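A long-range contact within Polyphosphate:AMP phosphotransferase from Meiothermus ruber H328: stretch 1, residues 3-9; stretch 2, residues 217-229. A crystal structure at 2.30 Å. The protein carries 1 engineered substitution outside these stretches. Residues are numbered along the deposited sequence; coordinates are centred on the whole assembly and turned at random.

Stretch 1 (3-9) KYRVQPD
Stretch 2, residues 217-229: TSTEYAPWYVIPA

Residues 3-9 form an irregular segment, extended only at Arg-5 to Gln-7, that runs antiparallel to the strand 224-228. The two backbones meet at a single beta bridge, Arg-5 with Tyr-225, their CA atoms 4.7 Å apart; farther along, Pro-8 CA lies 4.8 Å from Thr-219 CA. Two hydrogen bonds flank the bridge: Val-6 N donates to Trp-224 O (2.8 Å, 151°) and Val-226 N to Tyr-4 O (3.2 Å, 150°). Lys-3 (phi/psi -87/-10), Tyr-4 (-100/-6), Pro-8 (-84/46) and Asp-9 (-108/7) depart from extended geometry, whereas Arg-5 (-82/106), Val-6 (-56/116) and Gln-7 (-67/149) keep it, as do Trp-224 (-94/140), Tyr-225 (-117/126) and Val-226 (-89/123). Tyr-225 CA also makes a CA-H...O contact with Tyr-4 O at 3.2 Å.

Ser-218, just past a helix end, ties the preceding loop to the bridge: its t rotamer lets OG donate to Val-6 O (2.7 Å) while accepting from Trp-224 N (3.2 Å). Val-6 (t) points toward stretch 2, its CG2 meeting Val-226 CG2 at 3.8 Å. Tyr-4 (m, chi2 -70°) brings CE1 within 3.6 Å of Pro-228 CD, an apolar contact. Arg-5 CB, directed sideways, lies 3.6 Å from CE1 of Tyr-225 (m, chi2 -88°); its t chi1 carries CG to 3.7 Å from Pro-223 CB, and the chain continues t, p.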

# COMPACT_ATOMS: atom_id res chain seq x y z
N LYS D 3 -11.62 -36.37 -9.92
CA LYS D 3 -10.74 -37.21 -9.12
C LYS D 3 -9.56 -36.47 -8.51
O LYS D 3 -8.85 -37.05 -7.68
CB LYS D 3 -10.20 -38.36 -9.98
CG LYS D 3 -9.60 -37.87 -11.28
CD LYS D 3 -9.00 -39.01 -12.07
CE LYS D 3 -7.82 -39.59 -11.31
NZ LYS D 3 -7.10 -40.63 -12.09
N TYR D 4 -9.31 -35.23 -8.92
CA TYR D 4 -8.17 -34.48 -8.40
C TYR D 4 -8.55 -33.49 -7.30
O TYR D 4 -7.66 -32.89 -6.70
CB TYR D 4 -7.48 -33.73 -9.55
CG TYR D 4 -6.91 -34.67 -10.60
CD1 TYR D 4 -5.80 -35.47 -10.31
CD2 TYR D 4 -7.48 -34.76 -11.86
CE1 TYR D 4 -5.28 -36.32 -11.27
CE2 TYR D 4 -6.97 -35.62 -12.82
CZ TYR D 4 -5.87 -36.40 -12.52
OH TYR D 4 -5.35 -37.25 -13.47
N ARG D 5 -9.84 -33.33 -7.02
CA ARG D 5 -10.31 -32.43 -5.98
C ARG D 5 -10.21 -33.13 -4.63
O ARG D 5 -11.01 -34.02 -4.32
CB ARG D 5 -11.74 -31.98 -6.27
CG ARG D 5 -12.23 -30.85 -5.38
CD ARG D 5 -13.60 -30.33 -5.83
NE ARG D 5 -14.68 -31.27 -5.55
CZ ARG D 5 -15.38 -31.91 -6.48
NH1 ARG D 5 -15.12 -31.71 -7.76
NH2 ARG D 5 -16.34 -32.75 -6.12
N VAL D 6 -9.22 -32.74 -3.82
CA VAL D 6 -9.06 -33.32 -2.49
C VAL D 6 -10.35 -33.12 -1.71
O VAL D 6 -10.74 -31.99 -1.40
CB VAL D 6 -7.86 -32.69 -1.77
CG1 VAL D 6 -7.76 -33.22 -0.34
CG2 VAL D 6 -6.57 -32.98 -2.53
N GLN D 7 -11.00 -34.23 -1.36
CA GLN D 7 -12.27 -34.15 -0.66
C GLN D 7 -12.07 -33.58 0.75
O GLN D 7 -11.03 -33.78 1.37
CB GLN D 7 -12.92 -35.53 -0.56
CG GLN D 7 -13.26 -36.15 -1.90
CD GLN D 7 -14.27 -35.33 -2.68
OE1 GLN D 7 -15.01 -34.53 -2.11
NE2 GLN D 7 -14.30 -35.52 -4.00
N PRO D 8 -13.07 -32.87 1.27
CA PRO D 8 -12.95 -32.20 2.57
C PRO D 8 -13.25 -33.13 3.75
O PRO D 8 -13.98 -32.77 4.67
CB PRO D 8 -13.97 -31.07 2.47
CG PRO D 8 -14.52 -31.10 1.05
CD PRO D 8 -14.31 -32.49 0.57
N ASP D 9 -12.68 -34.33 3.72
CA ASP D 9 -12.90 -35.32 4.76
C ASP D 9 -11.68 -35.52 5.66
O ASP D 9 -11.69 -36.41 6.51
CB ASP D 9 -13.33 -36.65 4.14
CG ASP D 9 -12.39 -37.13 3.05
OD1 ASP D 9 -11.18 -36.86 3.15
OD2 ASP D 9 -12.88 -37.77 2.09
N THR D 217 -6.72 -27.97 5.03
CA THR D 217 -7.30 -26.76 4.47
C THR D 217 -8.10 -26.97 3.19
O THR D 217 -8.57 -25.99 2.61
CB THR D 217 -6.21 -25.71 4.21
OG1 THR D 217 -5.30 -26.21 3.22
CG2 THR D 217 -5.44 -25.41 5.49
N SER D 218 -8.26 -28.20 2.73
CA SER D 218 -9.12 -28.45 1.58
C SER D 218 -10.57 -28.48 2.04
O SER D 218 -10.95 -29.35 2.82
CB SER D 218 -8.74 -29.75 0.88
OG SER D 218 -9.44 -29.86 -0.34
N THR D 219 -11.37 -27.53 1.56
CA THR D 219 -12.76 -27.40 1.96
C THR D 219 -13.62 -27.27 0.72
O THR D 219 -13.13 -27.17 -0.41
CB THR D 219 -12.98 -26.20 2.88
OG1 THR D 219 -12.63 -25.00 2.18
CG2 THR D 219 -12.11 -26.31 4.12
N GLU D 220 -14.94 -27.28 0.93
CA GLU D 220 -15.87 -27.17 -0.19
C GLU D 220 -15.94 -25.75 -0.74
O GLU D 220 -16.35 -25.57 -1.89
CB GLU D 220 -17.27 -27.63 0.23
CG GLU D 220 -17.27 -28.60 1.40
CD GLU D 220 -16.98 -27.91 2.72
OE1 GLU D 220 -17.59 -26.85 2.98
OE2 GLU D 220 -16.12 -28.41 3.48
N TYR D 221 -15.56 -24.75 0.05
CA TYR D 221 -15.45 -23.39 -0.45
C TYR D 221 -14.06 -23.06 -0.97
O TYR D 221 -13.89 -22.02 -1.62
CB TYR D 221 -15.81 -22.38 0.65
CG TYR D 221 -15.02 -22.55 1.93
CD1 TYR D 221 -13.73 -22.05 2.03
CD2 TYR D 221 -15.58 -23.16 3.04
CE1 TYR D 221 -13.00 -22.19 3.20
CE2 TYR D 221 -14.86 -23.30 4.22
CZ TYR D 221 -13.56 -22.81 4.29
OH TYR D 221 -12.83 -22.94 5.44
N ALA D 222 -13.06 -23.92 -0.73
CA ALA D 222 -11.68 -23.67 -1.16
C ALA D 222 -10.97 -24.99 -1.39
O ALA D 222 -10.13 -25.42 -0.59
CB ALA D 222 -10.94 -22.81 -0.13
N PRO D 223 -11.27 -25.67 -2.49
CA PRO D 223 -10.70 -27.00 -2.73
C PRO D 223 -9.23 -26.94 -3.15
O PRO D 223 -8.78 -26.01 -3.81
CB PRO D 223 -11.56 -27.54 -3.87
CG PRO D 223 -11.97 -26.32 -4.63
CD PRO D 223 -12.19 -25.26 -3.57
N TRP D 224 -8.50 -27.98 -2.74
CA TRP D 224 -7.17 -28.25 -3.27
C TRP D 224 -7.28 -29.24 -4.42
O TRP D 224 -8.06 -30.20 -4.37
CB TRP D 224 -6.26 -28.83 -2.19
CG TRP D 224 -5.56 -27.80 -1.36
CD1 TRP D 224 -5.92 -27.38 -0.11
CD2 TRP D 224 -4.36 -27.09 -1.70
NE1 TRP D 224 -5.03 -26.44 0.34
CE2 TRP D 224 -4.07 -26.24 -0.61
CE3 TRP D 224 -3.52 -27.07 -2.81
CZ2 TRP D 224 -2.96 -25.38 -0.61
CZ3 TRP D 224 -2.42 -26.22 -2.81
CH2 TRP D 224 -2.15 -25.39 -1.71
N TYR D 225 -6.49 -29.01 -5.47
CA TYR D 225 -6.33 -29.96 -6.56
C TYR D 225 -4.88 -30.41 -6.60
O TYR D 225 -3.97 -29.57 -6.65
CB TYR D 225 -6.72 -29.35 -7.90
CG TYR D 225 -8.17 -28.94 -7.99
CD1 TYR D 225 -9.14 -29.85 -8.41
CD2 TYR D 225 -8.57 -27.65 -7.66
CE1 TYR D 225 -10.47 -29.47 -8.49
CE2 TYR D 225 -9.89 -27.27 -7.75
CZ TYR D 225 -10.84 -28.18 -8.16
OH TYR D 225 -12.15 -27.79 -8.23
N VAL D 226 -4.67 -31.71 -6.55
CA VAL D 226 -3.34 -32.29 -6.74
C VAL D 226 -3.17 -32.54 -8.24
O VAL D 226 -3.98 -33.23 -8.86
CB VAL D 226 -3.17 -33.58 -5.94
CG1 VAL D 226 -1.80 -34.19 -6.21
CG2 VAL D 226 -3.34 -33.31 -4.46
N ILE D 227 -2.13 -31.95 -8.81
CA ILE D 227 -1.90 -31.95 -10.25
C ILE D 227 -0.69 -32.84 -10.53
O ILE D 227 0.43 -32.49 -10.15
CB ILE D 227 -1.68 -30.54 -10.80
CG1 ILE D 227 -2.86 -29.62 -10.42
CG2 ILE D 227 -1.47 -30.57 -12.31
CD1 ILE D 227 -4.19 -30.08 -10.98
N PRO D 228 -0.87 -34.01 -11.16
CA PRO D 228 0.30 -34.77 -11.62
C PRO D 228 1.13 -33.89 -12.54
O PRO D 228 0.66 -33.50 -13.62
CB PRO D 228 -0.32 -35.96 -12.37
CG PRO D 228 -1.72 -36.06 -11.85
CD PRO D 228 -2.14 -34.65 -11.55
N ALA D 229 2.34 -33.55 -12.12
CA ALA D 229 3.10 -32.49 -12.77
C ALA D 229 4.47 -32.95 -13.27
O ALA D 229 5.29 -32.11 -13.65
CB ALA D 229 3.26 -31.30 -11.83